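Local coordinates for probable transcriptional regulator (Pseudomonas aeruginosa, PDB 2FBI), which probably binds DNA as a dimer through winged helix-turn-helix domains and so regulates transcription, as other MarR-family proteins do, at residues A[42-45]-A[46-50]; A[60-64]-A[65-69]; A[111-114]-A[115-118]. All coordinates share one frame; numbering follows the deposited sequence. Where two conformers were deposited one is given.

Contact 1: A[42-45]-A[46-50]; sequences IRIL and RQQGE
Ile44 lies alongside Gln48 one helical turn further on, the two side chains pointing the same way, with Ile44 CG2 4.1 Å from Gln48 NE2. The methyl branch is placed for this because CG2 stands anti to the backbone N of Ile44, while CG1 takes the place beside that nitrogen. Gln48 is extended beyond CG, and the amide at its end is bonded to Gln59 OE1 of helix 53-59, which ties the end of the helix to the next one; the isoleucine simply packs beside it. Nearer the backbone, Gln48 CB rests 3.3 Å from Ile44 O, the same carbonyl that accepts Gln48 N at 2.8 Å. Two residues earlier, Arg46 repeats this pattern: its CB comes within 3.3 Å of Ile42 O, and its N donates to that oxygen at 2.8 Å. Beyond CB the arginine bends at chi2 (60°) and leaves the turn, its guanidinium reaching Gln101 OE1 on helix 98-122.

The spiral closes at Gly49, the first residue to leave helical backbone angles, with a phi of 79°. Its N still donates to Leu45 O at 2.9 Å, but the bond is weak, bent to 127° at the hydrogen. The change of direction at this local helix end brings Gly49 O within 3.6 Å of Leu45 CD2, one branch of a buried side chain that also packs on Val80, Val94 and Leu96 of the neighbouring sheet. Arg43 NH1 is hydrogen-bonded to Arg7 O of the second subunit. Helix 36-48 leads on through the short strand 51-52 to the helix-turn-helix pair 53-59 and 64-76, as in the winged helix-turn-helix domains of MarR regulators.

Contact 2: A[60-64]-A[65-69]; sequences ACILR and PSMTG
Met67 meets Ile62 across the entry into helix 64-76, which in a MarR-type helix-turn-helix is the probable DNA-recognition helix; the two side chains cross at about a right angle. At the root of the methionine, CB sits 3.8 Å from Ile62 CG2. CG is anti to the backbone N (chi1 -171°), and a bend at chi2 then brings SD back over the isoleucine, 4.1 Å from CG2 and similarly near CD1. The buried methionine side chain also packs on Val41 of helix 36-48 and on Leu56 and Ala57 of helix 53-59, so that this one residue joins all three helices.

Leu63 occupies the N-cap position, and its CB touches Pro65 CD at 3.9 Å. Proline suits this second position of the helix, where its nitrogen, lacking a hydrogen, need not find a carbonyl in a preceding turn. Thr68 OG1 reaches back to Arg64 O in a weak bond of 3.3 Å. The Leu63 carbonyl is gripped more firmly: Met67 N donates to Leu63 O at 3.1 Å to close the first helical turn, Ser66 N adds a weak, bent bond, and Ser66 OG, turned back to the carbonyl by a nearly eclipsed chi1 of 9°, donates to Leu63 O at 3.1 Å, arriving from the face of the carbonyl plane opposite to Met67 N.

Contact 3: A[111-114]-A[115-118]; sequences MEKN and YQRI
Asn114 and Arg117 run side by side in the same direction and are joined by a polar side-chain bond: Arg117 NH1 donates to Asn114 OD1 at 3.1 Å. Arg117 is extended from CG to NE, with CG anti to the carbonyl carbon (chi1 -65°), which carries NH1 up to that oxygen. The oxygen lies at the edge of the guanidinium, near its plane, yet the bond is weak, with 133° at the hydrogen. Asn114 ND2 is bonded to Ser28 OG, the firmer hold on this buried amide, which together with the weak bond at OD1 probably limits its rotation.

Glu112 and Gln116 approach without a hydrogen bond. Glu112 OE2 comes within 3.2 Å of Gln116 NE2, but the angle is poor, and the carboxylate and amide planes stand 78° apart. Gln116 CG also lies 3.4 Å from Glu112 OE2. Of the Lys113 side chain, CB comes 3.8 Å from Arg117 NH1, and Tyr115 CD1 passes 3.2 Å from Met111 O.

Backbone bonds run from each residue to the one four earlier, as in Gln116 N to Glu112 O at 2.8 Å, and make the segment regular alpha-helix. Tyr115 OH bonds to Leu10 N of the second subunit, and Ile118 packs on Ile140 of that subunit. A long helix that meets the partner's terminal segments in this way is characteristic of the MarR dimer.

The three contacts follow one another along the chain and lie at the end of helix 36-48, at the start of helix 64-76 and within the long helix 98-122. Contacts 1 and 2 have centres about 16 Å apart and meet where the Ile44 side chain packs on Ala60. Contact 3 is about 20 Å from contact 1 between centres, and their nearest atoms stay about 4 Å apart. It lies across the chain's centre from contact 2, about 27 Å between centres, consistent with separate DNA-reading and dimer-forming ends of a MarR subunit. All three nevertheless touch the second subunit, and Arg7 of that subunit meets both contacts 1 and 3.

Contact 1: A[42-45]-A[46-50]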
ATOM      1  N   ILE A  42      -6.352  11.728  -8.992  1.00 22.87           N
ATOM      2  CA  ILE A  42      -6.156  12.453 -10.260  1.00 23.89           C
ATOM      3  C   ILE A  42      -5.777  11.485 -11.393  1.00 23.72           C
ATOM      4  O   ILE A  42      -6.370  11.526 -12.470  1.00 22.43           O
ATOM      5  CB  ILE A  42      -5.053  13.556 -10.080  1.00 23.81           C
ATOM      6  CG1 ILE A  42      -5.585  14.657  -9.172  1.00 21.74           C
ATOM      7  CG2 ILE A  42      -4.636  14.109 -11.460  1.00 22.19           C
ATOM      8  CD1 ILE A  42      -4.527  15.619  -8.620  1.00 24.35           C
ATOM      9  N   ARG A  43      -4.822  10.596 -11.123  1.00 23.70           N
ATOM     10  CA  ARG A  43      -4.398   9.601 -12.107  1.00 26.24           C
ATOM     11  C   ARG A  43      -5.548   8.727 -12.622  1.00 25.46           C
ATOM     12  O   ARG A  43      -5.624   8.442 -13.818  1.00 24.00           O
ATOM     13  CB  ARG A  43      -3.346   8.659 -11.522  1.00 26.29           C
ATOM     14  CG  ARG A  43      -1.942   9.243 -11.391  1.00 28.60           C
ATOM     15  CD  ARG A  43      -1.313   9.220 -12.735  1.00 27.01           C
ATOM     16  NE  ARG A  43      -0.263   8.226 -12.849  1.00 27.20           N
ATOM     17  CZ  ARG A  43       0.064   7.601 -13.980  1.00 32.00           C
ATOM     18  NH1 ARG A  43       1.064   6.767 -13.973  1.00 26.95           N
ATOM     19  NH2 ARG A  43      -0.630   7.780 -15.105  1.00 31.34           N
ATOM     20  N   ILE A  44      -6.409   8.253 -11.717  1.00 25.04           N
ATOM     21  CA  ILE A  44      -7.553   7.378 -12.145  1.00 23.93           C
ATOM     22  C   ILE A  44      -8.594   8.160 -12.896  1.00 22.33           C
ATOM     23  O   ILE A  44      -9.143   7.723 -13.876  1.00 21.45           O
ATOM     24  CB  ILE A  44      -8.214   6.673 -10.906  1.00 25.18           C
ATOM     25  CG1 ILE A  44      -7.276   5.571 -10.406  1.00 28.96           C
ATOM     26  CG2 ILE A  44      -9.605   6.067 -11.271  1.00 24.33           C
ATOM     27  CD1 ILE A  44      -7.259   5.500  -8.939  1.00 34.35           C
ATOM     28  N   LEU A  45      -8.911   9.330 -12.408  1.00 21.51           N
ATOM     29  CA  LEU A  45      -9.890  10.150 -13.092  1.00 21.01           C
ATOM     30  C   LEU A  45      -9.379  10.640 -14.500  1.00 21.29           C
ATOM     31  O   LEU A  45     -10.145  10.766 -15.462  1.00 20.58           O
ATOM     32  CB  LEU A  45     -10.229  11.319 -12.175  1.00 21.18           C
ATOM     33  CG  LEU A  45     -11.093  11.065 -10.920  1.00 22.05           C
ATOM     34  CD1 LEU A  45     -11.285  12.372 -10.134  1.00 17.22           C
ATOM     35  CD2 LEU A  45     -12.508  10.430 -11.312  1.00 19.40           C
ATOM     36  N   ARG A  46      -8.082  10.864 -14.611  1.00 21.47           N
ATOM     37  CA  ARG A  46      -7.456  11.152 -15.916  1.00 22.59           C
ATOM     38  C   ARG A  46      -7.626   9.995 -16.892  1.00 25.03           C
ATOM     39  O   ARG A  46      -8.223  10.140 -17.949  1.00 26.24           O
ATOM     40  CB  ARG A  46      -5.971  11.460 -15.700  1.00 21.89           C
ATOM     41  CG  ARG A  46      -5.150  11.711 -16.983  1.00 21.36           C
ATOM     42  CD  ARG A  46      -5.615  12.905 -17.849  1.00 18.88           C
ATOM     43  NE  ARG A  46      -4.621  13.036 -18.964  1.00 20.18           N
ATOM     44  CZ  ARG A  46      -4.387  14.150 -19.657  1.00 21.34           C
ATOM     45  NH1 ARG A  46      -3.481  14.122 -20.625  1.00 20.85           N
ATOM     46  NH2 ARG A  46      -5.060  15.275 -19.416  1.00 18.57           N
ATOM     47  N   GLN A  47      -7.140   8.827 -16.496  1.00 26.24           N
ATOM     48  CA  GLN A  47      -7.135   7.661 -17.333  1.00 28.48           C
ATOM     49  C   GLN A  47      -8.520   7.077 -17.611  1.00 27.47           C
ATOM     50  O   GLN A  47      -8.792   6.668 -18.740  1.00 27.54           O
ATOM     51  CB  GLN A  47      -6.167   6.617 -16.736  1.00 28.26           C
ATOM     52  CG  GLN A  47      -5.892   5.337 -17.585  1.00 34.34           C
ATOM     53  CD  GLN A  47      -5.435   5.593 -19.027  1.00 40.58           C
ATOM     54  OE1 GLN A  47      -4.761   6.606 -19.339  1.00 43.41           O
ATOM     55  NE2 GLN A  47      -5.827   4.682 -19.928  1.00 37.71           N
ATOM     56  N   GLN A  48      -9.390   7.065 -16.602  1.00 27.96           N
ATOM     57  CA  GLN A  48     -10.672   6.364 -16.686  1.00 28.04           C
ATOM     58  C   GLN A  48     -11.842   7.293 -16.937  1.00 28.00           C
ATOM     59  O   GLN A  48     -12.943   6.810 -17.248  1.00 27.85           O
ATOM     60  CB  GLN A  48     -10.900   5.432 -15.452  1.00 28.61           C
ATOM     61  CG  GLN A  48      -9.898   4.287 -15.465  1.00 35.17           C
ATOM     62  CD  GLN A  48     -10.239   3.176 -14.520  1.00 42.33           C
ATOM     63  OE1 GLN A  48     -11.358   2.662 -14.535  1.00 44.91           O
ATOM     64  NE2 GLN A  48      -9.269   2.797 -13.657  1.00 45.04           N
ATOM     65  N   GLY A  49     -11.629   8.616 -16.804  1.00 26.77           N
ATOM     66  CA  GLY A  49     -12.740   9.596 -16.951  1.00 26.83           C
ATOM     67  C   GLY A  49     -13.641   9.720 -15.719  1.00 26.38           C
ATOM     68  O   GLY A  49     -13.249   9.256 -14.652  1.00 27.35           O
ATOM     69  N   GLU A  50     -14.851  10.267 -15.874  1.00 25.46           N
ATOM     70  CA  GLU A  50     -15.780  10.448 -14.740  1.00 27.90           C
ATOM     71  C   GLU A  50     -16.077   9.082 -14.039  1.00 28.28           C
ATOM     72  O   GLU A  50     -16.109   8.056 -14.676  1.00 27.41           O
ATOM     73  CB  GLU A  50     -17.072  11.123 -15.170  1.00 26.43           C
ATOM     74  CG  GLU A  50     -17.868  10.249 -16.091  1.00 29.79           C
ATOM     75  CD  GLU A  50     -18.821  11.023 -16.974  1.00 34.54           C
ATOM     76  OE1 GLU A  50     -18.674  12.265 -17.164  1.00 34.91           O
ATOM     77  OE2 GLU A  50     -19.747  10.368 -17.459  1.00 39.31           O
TER

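Contact 2: A[60-64]-A[65-69]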
ATOM      1  N   ALA A  60      -8.655   3.576  -6.645  1.00 41.84           N
ATOM      2  CA  ALA A  60      -7.617   4.508  -6.206  1.00 44.05           C
ATOM      3  C   ALA A  60      -6.994   4.042  -4.959  1.00 45.59           C
ATOM      4  O   ALA A  60      -6.020   4.666  -4.491  1.00 47.65           O
ATOM      5  CB  ALA A  60      -8.189   5.918  -5.981  1.00 44.22           C
ATOM      6  N   CYS A  61      -7.549   2.966  -4.399  1.00 46.35           N
ATOM      7  CA  CYS A  61      -7.032   2.369  -3.196  1.00 46.70           C
ATOM      8  C   CYS A  61      -6.932   3.457  -2.100  1.00 48.54           C
ATOM      9  O   CYS A  61      -5.828   3.841  -1.657  1.00 48.66           O
ATOM     10  CB  CYS A  61      -5.681   1.699  -3.493  1.00 47.45           C
ATOM     11  SG  CYS A  61      -5.837   0.168  -4.472  1.00 42.46           S
ATOM     12  N   ILE A  62      -8.113   3.971  -1.710  1.00 48.46           N
ATOM     13  CA  ILE A  62      -8.285   4.880  -0.575  1.00 48.13           C
ATOM     14  C   ILE A  62      -9.427   4.334   0.313  1.00 49.12           C
ATOM     15  O   ILE A  62     -10.414   3.795  -0.191  1.00 48.58           O
ATOM     16  CB  ILE A  62      -8.493   6.338  -1.089  1.00 48.01           C
ATOM     17  CG1 ILE A  62      -7.186   6.823  -1.757  1.00 48.33           C
ATOM     18  CG2 ILE A  62      -8.897   7.272   0.035  1.00 46.42           C
ATOM     19  CD1 ILE A  62      -7.276   8.062  -2.612  1.00 46.95           C
ATOM     20  N   LEU A  63      -9.273   4.420   1.633  1.00 50.71           N
ATOM     21  CA  LEU A  63     -10.340   3.970   2.559  1.00 51.74           C
ATOM     22  C   LEU A  63     -11.435   5.018   2.659  1.00 52.13           C
ATOM     23  O   LEU A  63     -11.116   6.215   2.730  1.00 51.91           O
ATOM     24  CB  LEU A  63      -9.771   3.670   3.951  1.00 52.01           C
ATOM     25  CG  LEU A  63      -9.035   2.325   4.080  1.00 53.02           C
ATOM     26  CD1 LEU A  63      -8.350   2.257   5.461  1.00 55.46           C
ATOM     27  CD2 LEU A  63      -9.973   1.114   3.847  1.00 50.04           C
ATOM     28  N   ARG A  64     -12.703   4.597   2.695  1.00 52.85           N
ATOM     29  CA  ARG A  64     -13.804   5.579   2.523  1.00 54.86           C
ATOM     30  C   ARG A  64     -13.851   6.804   3.455  1.00 54.83           C
ATOM     31  O   ARG A  64     -14.339   7.863   3.035  1.00 54.95           O
ATOM     32  CB  ARG A  64     -15.201   4.952   2.295  1.00 54.96           C
ATOM     33  CG  ARG A  64     -15.919   4.250   3.449  1.00 56.42           C
ATOM     34  CD  ARG A  64     -17.189   3.479   2.903  1.00 56.30           C
ATOM     35  NE  ARG A  64     -16.899   2.660   1.704  1.00 60.66           N
ATOM     36  CZ  ARG A  64     -17.052   1.332   1.589  1.00 61.75           C
ATOM     37  NH1 ARG A  64     -17.542   0.595   2.593  1.00 61.74           N
ATOM     38  NH2 ARG A  64     -16.725   0.735   0.442  1.00 60.78           N
ATOM     39  N   PRO A  65     -13.361   6.670   4.713  1.00 54.91           N
ATOM     40  CA  PRO A  65     -13.377   7.884   5.532  1.00 54.17           C
ATOM     41  C   PRO A  65     -12.351   8.919   5.064  1.00 53.05           C
ATOM     42  O   PRO A  65     -12.623  10.119   5.154  1.00 53.28           O
ATOM     43  CB  PRO A  65     -13.055   7.374   6.951  1.00 54.30           C
ATOM     44  CG  PRO A  65     -13.172   5.854   6.880  1.00 55.28           C
ATOM     45  CD  PRO A  65     -12.852   5.502   5.466  1.00 55.13           C
ATOM     46  N   SER A  66     -11.193   8.479   4.568  1.00 51.88           N
ATOM     47  CA  SER A  66     -10.214   9.427   4.018  1.00 50.19           C
ATOM     48  C   SER A  66     -10.613   9.969   2.658  1.00 48.67           C
ATOM     49  O   SER A  66     -10.246  11.085   2.319  1.00 48.48           O
ATOM     50  CB  SER A  66      -8.795   8.858   3.975  1.00 50.89           C
ATOM     51  OG  SER A  66      -8.815   7.490   4.281  1.00 52.38           O
ATOM     52  N   MET A  67     -11.380   9.199   1.896  1.00 46.26           N
ATOM     53  CA  MET A  67     -11.804   9.631   0.577  1.00 44.56           C
ATOM     54  C   MET A  67     -12.692  10.889   0.614  1.00 44.22           C
ATOM     55  O   MET A  67     -12.543  11.778  -0.231  1.00 42.31           O
ATOM     56  CB  MET A  67     -12.455   8.469  -0.181  1.00 44.27           C
ATOM     57  CG  MET A  67     -12.733   8.763  -1.635  1.00 43.83           C
ATOM     58  SD  MET A  67     -11.323   9.094  -2.739  1.00 36.22           S
ATOM     59  CE  MET A  67     -12.050   8.271  -4.082  1.00 39.56           C
ATOM     60  N   THR A  68     -13.575  10.980   1.616  1.00 43.26           N
ATOM     61  CA  THR A  68     -14.426  12.143   1.821  1.00 43.80           C
ATOM     62  C   THR A  68     -13.612  13.435   1.890  1.00 43.39           C
ATOM     63  O   THR A  68     -14.012  14.462   1.338  1.00 43.53           O
ATOM     64  CB  THR A  68     -15.238  12.045   3.177  1.00 45.31           C
ATOM     65  OG1 THR A  68     -15.908  10.779   3.265  1.00 45.82           O
ATOM     66  CG2 THR A  68     -16.259  13.209   3.342  1.00 45.78           C
ATOM     67  N   GLY A  69     -12.498  13.382   2.618  1.00 42.40           N
ATOM     68  CA  GLY A  69     -11.653  14.545   2.794  1.00 41.01           C
ATOM     69  C   GLY A  69     -10.822  14.744   1.532  1.00 39.97           C
ATOM     70  O   GLY A  69     -10.660  15.881   1.088  1.00 39.50           O
TER

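Contact 3: A[111-114]-A[115-118]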
ATOM      1  N   MET A 111       6.910  13.390 -13.846  0.50 38.93           N
ATOM      2  CA  MET A 111       6.650  11.983 -13.512  0.50 39.39           C
ATOM      3  C   MET A 111       7.250  10.999 -14.549  0.50 39.08           C
ATOM      4  O   MET A 111       7.655   9.890 -14.190  0.50 38.93           O
ATOM      5  CB  MET A 111       5.154  11.708 -13.204  0.50 39.12           C
ATOM      6  CG  MET A 111       4.504  12.566 -12.073  0.50 40.36           C
ATOM      7  SD  MET A 111       4.964  12.319 -10.319  0.50 39.80           S
ATOM      8  CE  MET A 111       6.536  13.098 -10.305  0.50 34.84           C
ATOM      9  N   GLU A 112       7.318  11.412 -15.816  1.00 39.55           N
ATOM     10  CA  GLU A 112       8.012  10.627 -16.857  1.00 40.23           C
ATOM     11  C   GLU A 112       9.533  10.507 -16.558  1.00 39.59           C
ATOM     12  O   GLU A 112      10.092   9.402 -16.607  1.00 39.65           O
ATOM     13  CB  GLU A 112       7.701  11.215 -18.243  1.00 40.49           C
ATOM     14  CG  GLU A 112       8.469  10.627 -19.478  1.00 44.21           C
ATOM     15  CD  GLU A 112       8.303   9.118 -19.664  1.00 51.68           C
ATOM     16  OE1 GLU A 112       7.142   8.654 -19.617  1.00 55.20           O
ATOM     17  OE2 GLU A 112       9.337   8.400 -19.849  1.00 55.47           O
ATOM     18  N   LYS A 113      10.168  11.615 -16.179  1.00 39.23           N
ATOM     19  CA  LYS A 113      11.598  11.604 -15.805  1.00 39.41           C
ATOM     20  C   LYS A 113      11.866  10.694 -14.615  1.00 38.89           C
ATOM     21  O   LYS A 113      12.897   9.985 -14.571  1.00 38.26           O
ATOM     22  CB  LYS A 113      12.091  12.997 -15.431  1.00 40.64           C
ATOM     23  CG  LYS A 113      11.732  14.092 -16.401  1.00 43.72           C
ATOM     24  CD  LYS A 113      12.952  14.636 -17.108  1.00 49.61           C
ATOM     25  CE  LYS A 113      12.553  15.691 -18.181  1.00 52.98           C
ATOM     26  NZ  LYS A 113      11.943  16.923 -17.584  1.00 52.23           N
ATOM     27  N   ASN A 114      10.939  10.694 -13.646  1.00 37.41           N
ATOM     28  CA  ASN A 114      11.100   9.802 -12.521  1.00 36.73           C
ATOM     29  C   ASN A 114      10.948   8.353 -12.886  1.00 36.03           C
ATOM     30  O   ASN A 114      11.630   7.495 -12.311  1.00 35.99           O
ATOM     31  CB  ASN A 114      10.183  10.213 -11.383  1.00 37.02           C
ATOM     32  CG  ASN A 114      10.531  11.589 -10.862  1.00 39.04           C
ATOM     33  OD1 ASN A 114      11.702  11.890 -10.655  1.00 36.99           O
ATOM     34  ND2 ASN A 114       9.526  12.435 -10.680  1.00 38.80           N
ATOM     35  N   TYR A 115      10.094   8.067 -13.873  1.00 35.44           N
ATOM     36  CA  TYR A 115      10.011   6.703 -14.422  1.00 34.75           C
ATOM     37  C   TYR A 115      11.251   6.305 -15.236  1.00 34.98           C
ATOM     38  O   TYR A 115      11.670   5.167 -15.183  1.00 35.01           O
ATOM     39  CB  TYR A 115       8.730   6.490 -15.278  1.00 34.95           C
ATOM     40  CG  TYR A 115       7.576   6.032 -14.441  1.00 34.10           C
ATOM     41  CD1 TYR A 115       6.492   6.870 -14.219  1.00 31.57           C
ATOM     42  CD2 TYR A 115       7.613   4.769 -13.788  1.00 33.85           C
ATOM     43  CE1 TYR A 115       5.412   6.447 -13.413  1.00 33.75           C
ATOM     44  CE2 TYR A 115       6.563   4.358 -12.981  1.00 35.28           C
ATOM     45  CZ  TYR A 115       5.460   5.200 -12.800  1.00 33.16           C
ATOM     46  OH  TYR A 115       4.427   4.810 -11.985  1.00 34.32           O
ATOM     47  N   GLN A 116      11.814   7.237 -15.990  1.00 36.67           N
ATOM     48  CA  GLN A 116      13.114   7.017 -16.657  1.00 39.96           C
ATOM     49  C   GLN A 116      14.239   6.669 -15.664  1.00 39.23           C
ATOM     50  O   GLN A 116      15.020   5.757 -15.910  1.00 40.46           O
ATOM     51  CB  GLN A 116      13.485   8.212 -17.556  1.00 39.05           C
ATOM     52  CG  GLN A 116      12.579   8.271 -18.804  1.00 43.73           C
ATOM     53  CD  GLN A 116      12.530   9.649 -19.535  1.00 45.11           C
ATOM     54  OE1 GLN A 116      12.848  10.724 -18.965  1.00 50.76           O
ATOM     55  NE2 GLN A 116      12.099   9.607 -20.808  1.00 49.61           N
ATOM     56  N   ARG A 117      14.277   7.353 -14.522  1.00 38.70           N
ATOM     57  CA  ARG A 117      15.231   7.013 -13.451  1.00 37.95           C
ATOM     58  C   ARG A 117      15.003   5.613 -12.912  1.00 37.73           C
ATOM     59  O   ARG A 117      15.968   4.881 -12.639  1.00 37.42           O
ATOM     60  CB  ARG A 117      15.160   8.040 -12.335  1.00 36.71           C
ATOM     61  CG  ARG A 117      15.605   9.441 -12.750  1.00 39.10           C
ATOM     62  CD  ARG A 117      15.592  10.440 -11.560  1.00 39.62           C
ATOM     63  NE  ARG A 117      16.185  11.733 -11.981  1.00 51.89           N
ATOM     64  CZ  ARG A 117      15.525  12.869 -12.290  1.00 55.43           C
ATOM     65  NH1 ARG A 117      14.187  12.953 -12.234  1.00 57.42           N
ATOM     66  NH2 ARG A 117      16.211  13.953 -12.660  1.00 57.18           N
ATOM     67  N   ILE A 118      13.722   5.216 -12.763  1.00 37.18           N
ATOM     68  CA  ILE A 118      13.395   3.869 -12.273  1.00 36.53           C
ATOM     69  C   ILE A 118      13.801   2.806 -13.296  1.00 37.67           C
ATOM     70  O   ILE A 118      14.376   1.763 -12.958  1.00 37.45           O
ATOM     71  CB  ILE A 118      11.878   3.734 -11.874  1.00 37.18           C
ATOM     72  CG1 ILE A 118      11.596   4.568 -10.596  1.00 34.48           C
ATOM     73  CG2 ILE A 118      11.479   2.247 -11.743  1.00 34.65           C
ATOM     74  CD1 ILE A 118      10.133   4.595 -10.075  1.00 35.76           C
TER